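Local coordinates for protein sesquisabinene B synthase 2 (Santalum album, PDB 6A2A) that probably cyclises farnesyl diphosphate to sesquisabinene B, as a plant terpene synthase that depends on magnesium or manganese, at residues D86-L91 and L239-Y244; E103-V108 and F128-E133; N362-W367 and Y427-E432; N460-S465 and K476-Y481. All coordinates share one frame; numbering follows the deposited sequence.

How the interactions relate
From the N terminus, interaction 1 opens at 86-91 and closes only at 239-244, a loop of 147 residues that ties helix 78-90 to the long helix 239-270. Interaction 2 is nested inside it and closes a short loop between helices 98-110 and 121-133. The two touch through the salt bridges Asp86 to Arg129 and Arg89 to Glu133. Interactions 3 and 4 follow in series, with no crossing. Interaction 3 joins helices 348-372 and 419-430, and interaction 4 closes the connection between helices 447-462 and 477-485, with ten residues between its segments. Both belong to the metal-binding domain, yet their centres lie about 33 Å apart, and only interaction 4 holds a metal-site residue.

Interaction 1: D86-L91 and L239-Y244; sequences DTVRRL and LTLLRY
Leu241 points its isobutyl group from helix 239-244 at the end of helix 78-90, where Thr87 and Val88, with Leu91 just past the last turn, receive it. Its CG lies anti to the backbone N (chi1 177°), which carries the two methyls out toward the facing helix. CD2 is the shared branch: it lies 3.7 Å from Thr87 CG2 and equally 3.7 Å from Leu91 CD1. Leu91 crosses the leucine at a slant and presses the same CD1 on the branch point, 3.6 Å from Leu241 CG. Val88 adds a looser flank, its CG2 4.3 Å from Leu241 CD1. Thr87 offers its methyl because OG1 is turned back to its own helix, where it bonds to Glu83 O (chi1 -58°). An alanine in place of Leu241 would probably leave Leu91 CD1 and the Thr87 methyl without their mate and open a gap between the two helices. Around this patch, Val68 of helix 55-73 and Leu93 also touch Leu241, while Phe227 and Ile228 of helix 220-232 pack on Leu91. The polar ends lie elsewhere: Arg90 pairs with Glu223 and Arg243 with Glu565. Between the segments the chemistry is thus wholly apolar, methyls against methyls and a branch point over a modest 170 Å², so the fit rests on side-chain shape and burial, without any directional bond.

Interaction 2: E103-V108 and F128-E133; sequences EAVVMV and FRIMRE
Val105 and Met131 mark the closest backbone approach, with CA atoms 6.9 Å apart, where helices 103-108 and 128-133 come within 10.4 Å of each other, axis to axis. Their N-to-C directions differ by 124°, so the short segments are steeply inclined, nearer antiparallel than parallel. They lie on helices 98-110 and 121-133, which succeed one another in the chain. Val105 splits its branches between two partners. CG2 meets Ile130 CG2 at 3.7 Å, methyl to methyl, while CG1 lies 4.0 Å from Met131 SD. Met131 starts out beside the contact, and the bend at chi2 (-56°) swings its thioether across to the valines, passing Val105 in the opposite sense. Its CE settles 3.7 Å from Val108 CG1 and also touches the Val105 carbonyl oxygen, so one methyl spans almost a full turn of helix 103-108. Away from the valines, Arg129 NH1 reaches Glu133 OE2 at 3.0 Å, one turn on. The acceptor lies at the guanidinium edge and in its plane, but the nitrogen meets OE2 on the syn side, 34° out of the carboxylate plane. The pair also joins the salt bridges to helix 78-90, whose Ile85 covers both Val105 and Ile130. The interface is plain packing of neighbouring helices, away from the metal site, within the all-helical N-terminal domain of plant terpene synthases.

Interaction 3: N362-W367 and Y427-E432; sequences NDIGYW and YLLTVE
The indole of Trp367 meets Leu429 with the CE3 and CZ3 atoms of its six-membered ring: CE3 lies 3.4 Å from Leu429 CD2, a tight fit, and CZ3 lies 3.5 Å from the Leu429 carbonyl oxygen. The methyl comes in obliquely. Trp367 is extended from helix 362-367 toward the facing segment, with its CG anti to the backbone N (chi1 -176°), and at the other end of the ring system NE1 bonds to Glu300. Within the other segment, Val431 CB lies 3.8 Å above the plane of the Tyr427 ring, over its centre, and Phe521 meets that ring edge-to-face. Leu429 CD2 is shared, for Ile364 CG2 also touches it at 4.0 Å, the two side chains crossing at about a right angle. A glycine in place of Trp367 would probably leave Leu429 CD2 covered by Ile364 alone from this segment and Glu300 without its indole donor. Met304 of helix 299-321 packs on both Trp367 and Leu429, while Tyr366 OH is hydrogen-bonded to Thr270 O of the second subunit. This is helix-to-helix packing in the all-helical metal-binding domain of the class I terpene synthase fold, away from the metal residues and joining helices 348-372 and 419-430.

Interaction 4: N460-S465 and K476-Y481; sequences NDLGTS and KSIQCY
Asn460, just ahead of the Asp461 that grips Ser477, is a magnesium ligand of this protein, although no metal is bound to this chain in the model. Asp461 carries the contact. Its carboxylate reaches the first turn of helix 477-481, and OD2 takes two bonds from one residue: Ser477 OG at 2.7 Å and Ser477 N at 2.9 Å, the latter fairly straight at 163°. Both donors come on the anti side but from opposite faces of the carboxylate plane. Tyr409 OH adds a third bond to OD2, and Arg457 forms a salt bridge with OD1, so the group is held from several directions. The aliphatic part of Lys476 crosses it at about a right angle, CD 3.6 Å from Asp461 OD1. NZ lies farther off, 4.6 Å from that oxygen. The Asp461 carbonyl is busy as well: a water donates to Asp461 O and accepts from Ile478 N, linking the backbones. Leu462 then brings CD2 to within 4.0 Å of Ile478 CD1, an apolar flank that Ile496 and Ala492 of helix 489-510 extend. Beyond Gly463, Thr464 folds back and its OG1 donates to Asp461 O at 2.9 Å. Asn460, Asp461 and Thr464 fit the start of the NSE/DTE metal-binding motif of class I terpene synthases, and the Lys476 side chain lies about 6 Å from that of Glu394 and about 7 Å from that of Asp320, magnesium ligands of the same active site.

Interaction 1: D86-L91 and L239-Y244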
loop_
_atom_site.group_PDB
_atom_site.type_symbol
_atom_site.label_atom_id
_atom_site.label_comp_id
_atom_site.label_asym_id
_atom_site.label_seq_id
_atom_site.Cartn_x
_atom_site.Cartn_y
_atom_site.Cartn_z
ATOM N N ASP A 86 23.285 29.991 -12.227
ATOM C CA ASP A 86 23.734 29.555 -10.871
ATOM C C ASP A 86 22.601 29.728 -9.871
ATOM O O ASP A 86 22.309 28.853 -9.123
ATOM C CB ASP A 86 25.018 30.215 -10.440
ATOM C CG ASP A 86 25.673 29.513 -9.237
ATOM O OD1 ASP A 86 25.737 28.239 -9.300
ATOM O OD2 ASP A 86 26.173 30.204 -8.296
ATOM N N THR A 87 21.896 30.862 -9.946
ATOM C CA THR A 87 20.700 31.146 -9.119
ATOM C C THR A 87 19.564 30.167 -9.393
ATOM O O THR A 87 18.937 29.639 -8.462
ATOM C CB THR A 87 20.226 32.601 -9.389
ATOM O OG1 THR A 87 21.330 33.428 -9.067
ATOM C CG2 THR A 87 19.041 32.992 -8.556
ATOM N N VAL A 88 19.315 29.871 -10.649
ATOM C CA VAL A 88 18.267 28.926 -11.018
ATOM C C VAL A 88 18.557 27.555 -10.372
ATOM O O VAL A 88 17.707 26.929 -9.827
ATOM C CB VAL A 88 18.172 28.755 -12.570
ATOM C CG1 VAL A 88 17.256 27.629 -12.969
ATOM C CG2 VAL A 88 17.697 30.009 -13.240
ATOM N N ARG A 89 19.789 27.136 -10.468
ATOM C CA ARG A 89 20.212 25.852 -9.911
ATOM C C ARG A 89 20.041 25.826 -8.414
ATOM O O ARG A 89 19.525 24.927 -7.837
ATOM C CB ARG A 89 21.675 25.629 -10.238
ATOM C CG ARG A 89 22.320 24.438 -9.564
ATOM C CD ARG A 89 22.966 24.800 -8.261
ATOM N NE ARG A 89 23.583 23.686 -7.566
ATOM C CZ ARG A 89 24.824 23.299 -7.729
ATOM N NH1 ARG A 89 25.607 23.913 -8.571
ATOM N NH2 ARG A 89 25.294 22.305 -7.029
ATOM N N ARG A 90 20.453 26.920 -7.813
ATOM C CA ARG A 90 20.469 27.059 -6.381
ATOM C C ARG A 90 19.085 27.166 -5.740
ATOM O O ARG A 90 18.859 26.750 -4.663
ATOM C CB ARG A 90 21.436 28.144 -5.990
ATOM C CG ARG A 90 21.862 28.015 -4.595
ATOM C CD ARG A 90 23.067 28.821 -4.258
ATOM N NE ARG A 90 23.405 28.583 -2.883
ATOM C CZ ARG A 90 24.524 28.995 -2.330
ATOM N NH1 ARG A 90 25.371 29.680 -3.048
ATOM N NH2 ARG A 90 24.798 28.708 -1.078
ATOM N N LEU A 91 18.134 27.628 -6.530
ATOM C CA LEU A 91 16.761 27.679 -6.165
ATOM C C LEU A 91 16.053 26.301 -6.330
ATOM O O LEU A 91 14.899 26.205 -6.063
ATOM C CB LEU A 91 16.035 28.721 -7.017
ATOM C CG LEU A 91 16.332 30.161 -6.663
ATOM C CD1 LEU A 91 15.813 31.099 -7.719
ATOM C CD2 LEU A 91 15.837 30.529 -5.280
ATOM N N LEU A 239 12.293 39.182 -9.185
ATOM C CA LEU A 239 11.058 38.812 -8.461
ATOM C C LEU A 239 10.283 37.732 -9.216
ATOM O O LEU A 239 9.573 36.995 -8.595
ATOM C CB LEU A 239 10.159 40.035 -8.229
ATOM C CG LEU A 239 10.689 41.054 -7.228
ATOM C CD1 LEU A 239 9.795 42.289 -7.204
ATOM C CD2 LEU A 239 10.790 40.456 -5.833
ATOM N N THR A 240 10.331 37.691 -10.528
ATOM C CA THR A 240 9.625 36.654 -11.293
ATOM C C THR A 240 10.262 35.276 -10.996
ATOM O O THR A 240 9.578 34.291 -10.814
ATOM C CB THR A 240 9.721 36.880 -12.804
ATOM O OG1 THR A 240 9.144 38.136 -13.194
ATOM C CG2 THR A 240 9.055 35.771 -13.586
ATOM N N LEU A 241 11.578 35.233 -11.037
ATOM C CA LEU A 241 12.310 33.970 -10.740
ATOM C C LEU A 241 11.967 33.550 -9.302
ATOM O O LEU A 241 11.624 32.392 -9.066
ATOM C CB LEU A 241 13.819 34.160 -10.931
ATOM C CG LEU A 241 14.674 32.931 -10.587
ATOM C CD1 LEU A 241 14.233 31.721 -11.406
ATOM C CD2 LEU A 241 16.143 33.181 -10.786
ATOM N N LEU A 242 12.036 34.501 -8.360
ATOM C CA LEU A 242 11.769 34.246 -6.960
ATOM C C LEU A 242 10.350 33.717 -6.812
ATOM O O LEU A 242 10.133 32.697 -6.131
ATOM C CB LEU A 242 11.981 35.499 -6.094
ATOM C CG LEU A 242 11.584 35.339 -4.625
ATOM C CD1 LEU A 242 12.488 34.317 -3.924
ATOM C CD2 LEU A 242 11.608 36.664 -3.871
ATOM N N ARG A 243 9.384 34.397 -7.431
ATOM C CA ARG A 243 8.014 33.989 -7.342
ATOM C C ARG A 243 7.837 32.557 -7.875
ATOM O O ARG A 243 7.119 31.748 -7.258
ATOM C CB ARG A 243 7.124 34.972 -8.122
ATOM C CG ARG A 243 6.866 36.284 -7.381
ATOM C CD ARG A 243 6.199 37.341 -8.272
ATOM N NE ARG A 243 4.881 36.925 -8.750
ATOM C CZ ARG A 243 4.429 37.117 -9.988
ATOM N NH1 ARG A 243 3.304 36.537 -10.379
ATOM N NH2 ARG A 243 5.124 37.851 -10.842
ATOM N N TYR A 244 8.438 32.240 -9.011
ATOM C CA TYR A 244 8.351 30.902 -9.590
ATOM C C TYR A 244 9.003 29.866 -8.641
ATOM O O TYR A 244 8.457 28.771 -8.478
ATOM C CB TYR A 244 9.020 30.809 -10.958
ATOM C CG TYR A 244 8.900 29.442 -11.585
ATOM C CD1 TYR A 244 7.669 28.863 -11.830
ATOM C CD2 TYR A 244 10.024 28.689 -11.847
ATOM C CE1 TYR A 244 7.553 27.574 -12.320
ATOM C CE2 TYR A 244 9.926 27.406 -12.372
ATOM C CZ TYR A 244 8.690 26.840 -12.583
ATOM O OH TYR A 244 8.588 25.610 -13.146
#

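Interaction 2: E103-V108 and F128-E133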
loop_
_atom_site.group_PDB
_atom_site.type_symbol
_atom_site.label_atom_id
_atom_site.label_comp_id
_atom_site.label_asym_id
_atom_site.label_seq_id
_atom_site.Cartn_x
_atom_site.Cartn_y
_atom_site.Cartn_z
ATOM N N GLU A 103 22.126 25.035 -22.682
ATOM C CA GLU A 103 22.284 25.840 -23.896
ATOM C C GLU A 103 22.871 27.192 -23.510
ATOM O O GLU A 103 23.796 27.644 -24.136
ATOM C CB GLU A 103 20.947 25.912 -24.640
ATOM C CG GLU A 103 20.561 24.544 -25.201
ATOM C CD GLU A 103 19.389 24.477 -26.160
ATOM O OE1 GLU A 103 18.359 25.135 -25.896
ATOM O OE2 GLU A 103 19.507 23.741 -27.164
ATOM N N ALA A 104 22.438 27.750 -22.387
ATOM C CA ALA A 104 23.073 28.970 -21.899
ATOM C C ALA A 104 24.547 28.737 -21.593
ATOM O O ALA A 104 25.362 29.558 -21.952
ATOM C CB ALA A 104 22.312 29.542 -20.709
ATOM N N VAL A 105 24.908 27.619 -20.933
ATOM C CA VAL A 105 26.274 27.362 -20.532
ATOM C C VAL A 105 27.171 27.184 -21.758
ATOM O O VAL A 105 28.311 27.656 -21.781
ATOM C CB VAL A 105 26.332 26.114 -19.632
ATOM C CG1 VAL A 105 27.733 25.544 -19.495
ATOM C CG2 VAL A 105 25.743 26.467 -18.290
ATOM N N VAL A 106 26.656 26.457 -22.723
ATOM C CA VAL A 106 27.396 26.219 -23.987
ATOM C C VAL A 106 27.694 27.573 -24.669
ATOM O O VAL A 106 28.852 27.872 -24.985
ATOM C CB VAL A 106 26.601 25.285 -24.920
ATOM C CG1 VAL A 106 27.217 25.231 -26.312
ATOM C CG2 VAL A 106 26.483 23.873 -24.349
ATOM N N MET A 107 26.656 28.348 -24.862
ATOM C CA MET A 107 26.764 29.779 -25.360
ATOM C C MET A 107 27.891 30.520 -24.636
ATOM O O MET A 107 28.849 31.025 -25.266
ATOM C CB MET A 107 25.457 30.541 -25.131
ATOM C CG MET A 107 24.453 30.444 -26.276
ATOM S SD MET A 107 24.523 31.857 -27.410
ATOM C CE MET A 107 24.481 31.010 -28.993
ATOM N N VAL A 108 27.861 30.563 -23.295
ATOM C CA VAL A 108 28.922 31.226 -22.595
ATOM C C VAL A 108 30.261 30.551 -22.930
ATOM O O VAL A 108 31.307 31.243 -22.981
ATOM C CB VAL A 108 28.668 31.318 -21.068
ATOM C CG1 VAL A 108 29.839 31.888 -20.321
ATOM C CG2 VAL A 108 27.430 32.125 -20.758
ATOM N N PHE A 128 34.693 28.669 -14.078
ATOM C CA PHE A 128 35.356 27.401 -13.856
ATOM C C PHE A 128 34.353 26.390 -13.300
ATOM O O PHE A 128 34.223 25.229 -13.791
ATOM C CB PHE A 128 36.543 27.558 -12.916
ATOM C CG PHE A 128 37.213 26.264 -12.503
ATOM C CD1 PHE A 128 36.739 25.516 -11.424
ATOM C CD2 PHE A 128 38.299 25.755 -13.207
ATOM C CE1 PHE A 128 37.354 24.333 -11.056
ATOM C CE2 PHE A 128 38.898 24.560 -12.850
ATOM C CZ PHE A 128 38.425 23.846 -11.765
ATOM N N ARG A 129 33.611 26.835 -12.299
ATOM C CA ARG A 129 32.681 25.886 -11.638
ATOM C C ARG A 129 31.509 25.502 -12.534
ATOM O O ARG A 129 31.190 24.294 -12.627
ATOM C CB ARG A 129 32.187 26.434 -10.297
ATOM C CG ARG A 129 31.110 25.555 -9.667
ATOM C CD ARG A 129 30.904 25.871 -8.190
ATOM N NE ARG A 129 30.319 27.208 -7.990
ATOM C CZ ARG A 129 29.078 27.550 -8.186
ATOM N NH1 ARG A 129 28.177 26.671 -8.611
ATOM N NH2 ARG A 129 28.707 28.819 -7.941
ATOM N N ILE A 130 30.818 26.462 -13.149
ATOM C CA ILE A 130 29.640 26.203 -13.912
ATOM C C ILE A 130 30.011 25.341 -15.118
ATOM O O ILE A 130 29.241 24.471 -15.513
ATOM C CB ILE A 130 28.914 27.488 -14.366
ATOM C CG1 ILE A 130 28.528 28.400 -13.194
ATOM C CG2 ILE A 130 27.700 27.137 -15.197
ATOM C CD1 ILE A 130 27.371 27.899 -12.382
ATOM N N MET A 131 31.114 25.693 -15.753
ATOM C CA MET A 131 31.604 24.853 -16.898
ATOM C C MET A 131 31.804 23.388 -16.453
ATOM O O MET A 131 31.216 22.476 -17.069
ATOM C CB MET A 131 32.895 25.426 -17.455
ATOM C CG MET A 131 32.730 26.763 -18.187
ATOM S SD MET A 131 31.573 26.749 -19.515
ATOM C CE MET A 131 31.247 28.503 -19.720
ATOM N N ARG A 132 32.556 23.156 -15.400
ATOM C CA ARG A 132 32.847 21.794 -14.963
ATOM C C ARG A 132 31.593 21.086 -14.468
ATOM O O ARG A 132 31.427 19.867 -14.771
ATOM C CB ARG A 132 33.954 21.754 -13.919
ATOM C CG ARG A 132 35.348 21.989 -14.486
ATOM C CD ARG A 132 36.393 21.497 -13.558
ATOM N NE ARG A 132 37.756 21.627 -14.041
ATOM C CZ ARG A 132 38.800 20.972 -13.552
ATOM N NH1 ARG A 132 38.655 20.087 -12.565
ATOM N NH2 ARG A 132 40.001 21.219 -14.034
ATOM N N GLU A 133 30.700 21.766 -13.760
ATOM C CA GLU A 133 29.413 21.103 -13.383
ATOM C C GLU A 133 28.676 20.614 -14.620
ATOM O O GLU A 133 27.840 19.714 -14.531
ATOM C CB GLU A 133 28.506 22.100 -12.650
ATOM C CG GLU A 133 29.032 22.476 -11.296
ATOM C CD GLU A 133 28.288 23.637 -10.636
ATOM O OE1 GLU A 133 27.497 24.284 -11.345
ATOM O OE2 GLU A 133 28.426 23.791 -9.398
#

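Interaction 3: N362-W367 and Y427-E432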
loop_
_atom_site.group_PDB
_atom_site.type_symbol
_atom_site.label_atom_id
_atom_site.label_comp_id
_atom_site.label_asym_id
_atom_site.label_seq_id
_atom_site.Cartn_x
_atom_site.Cartn_y
_atom_site.Cartn_z
ATOM N N ASN A 362 10.685 -8.490 -2.208
ATOM C CA ASN A 362 9.848 -9.152 -3.225
ATOM C C ASN A 362 8.954 -8.146 -3.970
ATOM O O ASN A 362 8.826 -8.276 -5.197
ATOM C CB ASN A 362 9.043 -10.283 -2.602
ATOM C CG ASN A 362 9.910 -11.429 -2.119
ATOM O OD1 ASN A 362 11.006 -11.632 -2.623
ATOM N ND2 ASN A 362 9.387 -12.210 -1.174
ATOM N N ASP A 363 8.290 -7.219 -3.271
ATOM C CA ASP A 363 7.549 -6.160 -3.881
ATOM C C ASP A 363 8.373 -5.305 -4.843
ATOM O O ASP A 363 7.970 -5.013 -5.989
ATOM C CB ASP A 363 6.904 -5.245 -2.830
ATOM C CG ASP A 363 5.745 -5.873 -2.071
ATOM O OD1 ASP A 363 5.180 -6.894 -2.535
ATOM O OD2 ASP A 363 5.343 -5.286 -1.003
ATOM N N ILE A 364 9.584 -4.933 -4.425
ATOM C CA ILE A 364 10.454 -4.073 -5.252
ATOM C C ILE A 364 10.920 -4.842 -6.485
ATOM O O ILE A 364 10.877 -4.328 -7.609
ATOM C CB ILE A 364 11.629 -3.530 -4.421
ATOM C CG1 ILE A 364 11.090 -2.539 -3.388
ATOM C CG2 ILE A 364 12.685 -2.882 -5.302
ATOM C CD1 ILE A 364 12.074 -2.018 -2.361
ATOM N N GLY A 365 11.351 -6.089 -6.290
ATOM C CA GLY A 365 11.779 -6.909 -7.430
ATOM C C GLY A 365 10.635 -7.139 -8.400
ATOM O O GLY A 365 10.850 -7.174 -9.652
ATOM N N TYR A 366 9.438 -7.309 -7.869
ATOM C CA TYR A 366 8.258 -7.519 -8.679
ATOM C C TYR A 366 7.933 -6.248 -9.493
ATOM O O TYR A 366 7.556 -6.324 -10.687
ATOM C CB TYR A 366 7.077 -7.949 -7.819
ATOM C CG TYR A 366 5.868 -8.224 -8.677
ATOM C CD1 TYR A 366 5.018 -7.207 -9.065
ATOM C CD2 TYR A 366 5.636 -9.502 -9.145
ATOM C CE1 TYR A 366 3.913 -7.466 -9.862
ATOM C CE2 TYR A 366 4.523 -9.779 -9.914
ATOM C CZ TYR A 366 3.675 -8.757 -10.290
ATOM O OH TYR A 366 2.625 -9.010 -11.139
ATOM N N TRP A 367 8.057 -5.073 -8.887
ATOM C CA TRP A 367 7.809 -3.814 -9.611
ATOM C C TRP A 367 8.728 -3.785 -10.837
ATOM O O TRP A 367 8.313 -3.351 -11.927
ATOM C CB TRP A 367 8.102 -2.599 -8.714
ATOM C CG TRP A 367 7.793 -1.257 -9.313
ATOM C CD1 TRP A 367 6.679 -0.519 -9.082
ATOM C CD2 TRP A 367 8.642 -0.435 -10.147
ATOM N NE1 TRP A 367 6.767 0.703 -9.688
ATOM C CE2 TRP A 367 7.941 0.770 -10.381
ATOM C CE3 TRP A 367 9.901 -0.604 -10.726
ATOM C CZ2 TRP A 367 8.473 1.805 -11.151
ATOM C CZ3 TRP A 367 10.423 0.410 -11.510
ATOM C CH2 TRP A 367 9.712 1.594 -11.711
ATOM N N TYR A 427 19.443 1.620 -9.335
ATOM C CA TYR A 427 19.849 1.303 -10.705
ATOM C C TYR A 427 18.861 0.297 -11.332
ATOM O O TYR A 427 18.369 0.492 -12.476
ATOM C CB TYR A 427 21.273 0.769 -10.712
ATOM C CG TYR A 427 21.768 0.368 -12.080
ATOM C CD1 TYR A 427 22.442 1.276 -12.878
ATOM C CD2 TYR A 427 21.691 -0.943 -12.518
ATOM C CE1 TYR A 427 22.971 0.909 -14.109
ATOM C CE2 TYR A 427 22.224 -1.332 -13.750
ATOM C CZ TYR A 427 22.847 -0.401 -14.554
ATOM O OH TYR A 427 23.372 -0.822 -15.751
ATOM N N LEU A 428 18.569 -0.786 -10.589
ATOM C CA LEU A 428 17.547 -1.751 -10.997
ATOM C C LEU A 428 16.242 -1.076 -11.448
ATOM O O LEU A 428 15.615 -1.476 -12.482
ATOM C CB LEU A 428 17.245 -2.680 -9.819
ATOM C CG LEU A 428 15.975 -3.517 -9.946
ATOM C CD1 LEU A 428 16.107 -4.581 -11.004
ATOM C CD2 LEU A 428 15.608 -4.162 -8.613
ATOM N N LEU A 429 15.812 -0.082 -10.706
ATOM C CA LEU A 429 14.490 0.528 -10.899
ATOM C C LEU A 429 14.489 1.597 -11.994
ATOM O O LEU A 429 13.377 2.042 -12.349
ATOM C CB LEU A 429 14.043 1.172 -9.580
ATOM C CG LEU A 429 13.812 0.176 -8.439
ATOM C CD1 LEU A 429 13.485 0.919 -7.161
ATOM C CD2 LEU A 429 12.685 -0.788 -8.762
ATOM N N THR A 430 15.656 2.042 -12.447
ATOM C CA THR A 430 15.698 3.164 -13.428
ATOM C C THR A 430 16.465 2.847 -14.707
ATOM O O THR A 430 16.162 3.535 -15.725
ATOM C CB THR A 430 16.314 4.417 -12.808
ATOM O OG1 THR A 430 17.659 4.131 -12.381
ATOM C CG2 THR A 430 15.447 4.917 -11.682
ATOM N N VAL A 431 17.461 1.971 -14.705
ATOM C CA VAL A 431 18.262 1.679 -15.926
ATOM C C VAL A 431 17.338 1.213 -17.075
ATOM O O VAL A 431 16.359 0.507 -16.870
ATOM C CB VAL A 431 19.361 0.629 -15.668
ATOM C CG1 VAL A 431 18.788 -0.786 -15.561
ATOM C CG2 VAL A 431 20.454 0.703 -16.731
ATOM N N GLU A 432 17.621 1.666 -18.294
ATOM C CA GLU A 432 16.872 1.119 -19.456
ATOM C C GLU A 432 17.330 -0.321 -19.704
ATOM O O GLU A 432 18.512 -0.598 -19.684
ATOM C CB GLU A 432 17.107 1.970 -20.715
ATOM C CG GLU A 432 16.403 3.322 -20.687
ATOM C CD GLU A 432 14.933 3.347 -20.255
ATOM O OE1 GLU A 432 14.619 4.035 -19.252
ATOM O OE2 GLU A 432 14.095 2.697 -20.923
#

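Interaction 4: N460-S465 and K476-Y481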
loop_
_atom_site.group_PDB
_atom_site.type_symbol
_atom_site.label_atom_id
_atom_site.label_comp_id
_atom_site.label_asym_id
_atom_site.label_seq_id
_atom_site.Cartn_x
_atom_site.Cartn_y
_atom_site.Cartn_z
ATOM N N ASN A 460 29.596 9.575 7.475
ATOM C CA ASN A 460 28.831 9.166 8.630
ATOM C C ASN A 460 29.756 9.037 9.844
ATOM O O ASN A 460 29.464 9.543 10.866
ATOM C CB ASN A 460 28.106 7.862 8.367
ATOM C CG ASN A 460 27.144 7.472 9.468
ATOM O OD1 ASN A 460 27.511 7.253 10.554
ATOM N ND2 ASN A 460 25.914 7.338 9.124
ATOM N N ASP A 461 30.894 8.375 9.680
ATOM C CA ASP A 461 31.821 8.187 10.781
ATOM C C ASP A 461 32.387 9.508 11.345
ATOM O O ASP A 461 32.651 9.618 12.490
ATOM C CB ASP A 461 32.962 7.243 10.402
ATOM C CG ASP A 461 32.528 5.780 10.250
ATOM O OD1 ASP A 461 31.357 5.480 10.311
ATOM O OD2 ASP A 461 33.400 4.964 10.047
ATOM N N LEU A 462 32.583 10.474 10.481
ATOM C CA LEU A 462 33.098 11.768 10.872
ATOM C C LEU A 462 32.070 12.544 11.633
ATOM O O LEU A 462 32.377 13.429 12.338
ATOM C CB LEU A 462 33.541 12.586 9.665
ATOM C CG LEU A 462 34.853 12.204 9.018
ATOM C CD1 LEU A 462 34.982 12.858 7.686
ATOM C CD2 LEU A 462 36.028 12.585 9.868
ATOM N N GLY A 463 30.828 12.174 11.504
ATOM C CA GLY A 463 29.773 12.874 12.190
ATOM C C GLY A 463 29.595 12.573 13.667
ATOM O O GLY A 463 28.837 13.213 14.340
ATOM N N THR A 464 30.331 11.579 14.102
ATOM C CA THR A 464 30.286 11.115 15.454
ATOM C C THR A 464 31.031 12.042 16.361
ATOM O O THR A 464 32.220 12.236 16.250
ATOM C CB THR A 464 30.836 9.681 15.590
ATOM O OG1 THR A 464 32.244 9.678 15.372
ATOM C CG2 THR A 464 30.199 8.808 14.588
ATOM N N SER A 465 30.263 12.601 17.272
ATOM C CA SER A 465 30.762 13.506 18.244
ATOM C C SER A 465 31.579 12.717 19.214
ATOM O O SER A 465 31.102 11.693 19.683
ATOM C CB SER A 465 29.588 14.050 19.046
ATOM O OG SER A 465 29.058 13.056 19.902
ATOM N N LYS A 476 35.140 2.306 13.927
ATOM C CA LYS A 476 34.803 3.462 13.172
ATOM C C LYS A 476 36.088 4.020 12.541
ATOM O O LYS A 476 37.157 3.758 13.036
ATOM C CB LYS A 476 34.145 4.491 14.105
ATOM C CG LYS A 476 32.797 4.101 14.687
ATOM C CD LYS A 476 31.659 4.267 13.715
ATOM C CE LYS A 476 30.331 3.736 14.227
ATOM N NZ LYS A 476 29.934 2.488 13.529
ATOM N N SER A 477 35.951 4.733 11.435
ATOM C CA SER A 477 37.070 5.244 10.670
ATOM C C SER A 477 38.225 5.901 11.435
ATOM O O SER A 477 39.333 5.512 11.310
ATOM C CB SER A 477 36.584 6.195 9.567
ATOM O OG SER A 477 35.687 5.603 8.697
ATOM N N ILE A 478 37.920 6.925 12.192
ATOM C CA ILE A 478 38.950 7.635 12.917
ATOM C C ILE A 478 39.723 6.711 13.852
ATOM O O ILE A 478 40.888 6.649 13.771
ATOM C CB ILE A 478 38.395 8.836 13.681
ATOM C CG1 ILE A 478 37.766 9.833 12.732
ATOM C CG2 ILE A 478 39.490 9.537 14.440
ATOM C CD1 ILE A 478 36.888 10.844 13.394
ATOM N N GLN A 479 39.023 5.963 14.686
ATOM C CA GLN A 479 39.647 5.068 15.629
ATOM C C GLN A 479 40.479 4.018 14.949
ATOM O O GLN A 479 41.551 3.727 15.387
ATOM C CB GLN A 479 38.650 4.442 16.598
ATOM C CG GLN A 479 39.283 3.708 17.766
ATOM C CD GLN A 479 40.109 4.586 18.678
ATOM O OE1 GLN A 479 39.659 5.598 19.141
ATOM N NE2 GLN A 479 41.324 4.194 18.909
ATOM N N CYS A 480 39.990 3.477 13.853
ATOM C CA CYS A 480 40.748 2.498 13.115
ATOM C C CYS A 480 42.082 3.062 12.654
ATOM O O CYS A 480 43.062 2.405 12.718
ATOM C CB CYS A 480 39.993 2.019 11.882
ATOM S SG CYS A 480 38.719 0.864 12.218
ATOM N N TYR A 481 42.070 4.264 12.130
ATOM C CA TYR A 481 43.275 4.903 11.676
ATOM C C TYR A 481 44.169 5.246 12.860
ATOM O O TYR A 481 45.339 5.083 12.786
ATOM C CB TYR A 481 42.998 6.128 10.850
ATOM C CG TYR A 481 44.243 6.720 10.274
ATOM C CD1 TYR A 481 44.843 6.170 9.189
ATOM C CD2 TYR A 481 44.821 7.818 10.843
ATOM C CE1 TYR A 481 45.985 6.702 8.669
ATOM C CE2 TYR A 481 45.967 8.360 10.336
ATOM C CZ TYR A 481 46.540 7.802 9.251
ATOM O OH TYR A 481 47.659 8.344 8.755
HETATM O O HOH W 1 35.171 7.623 13.094
#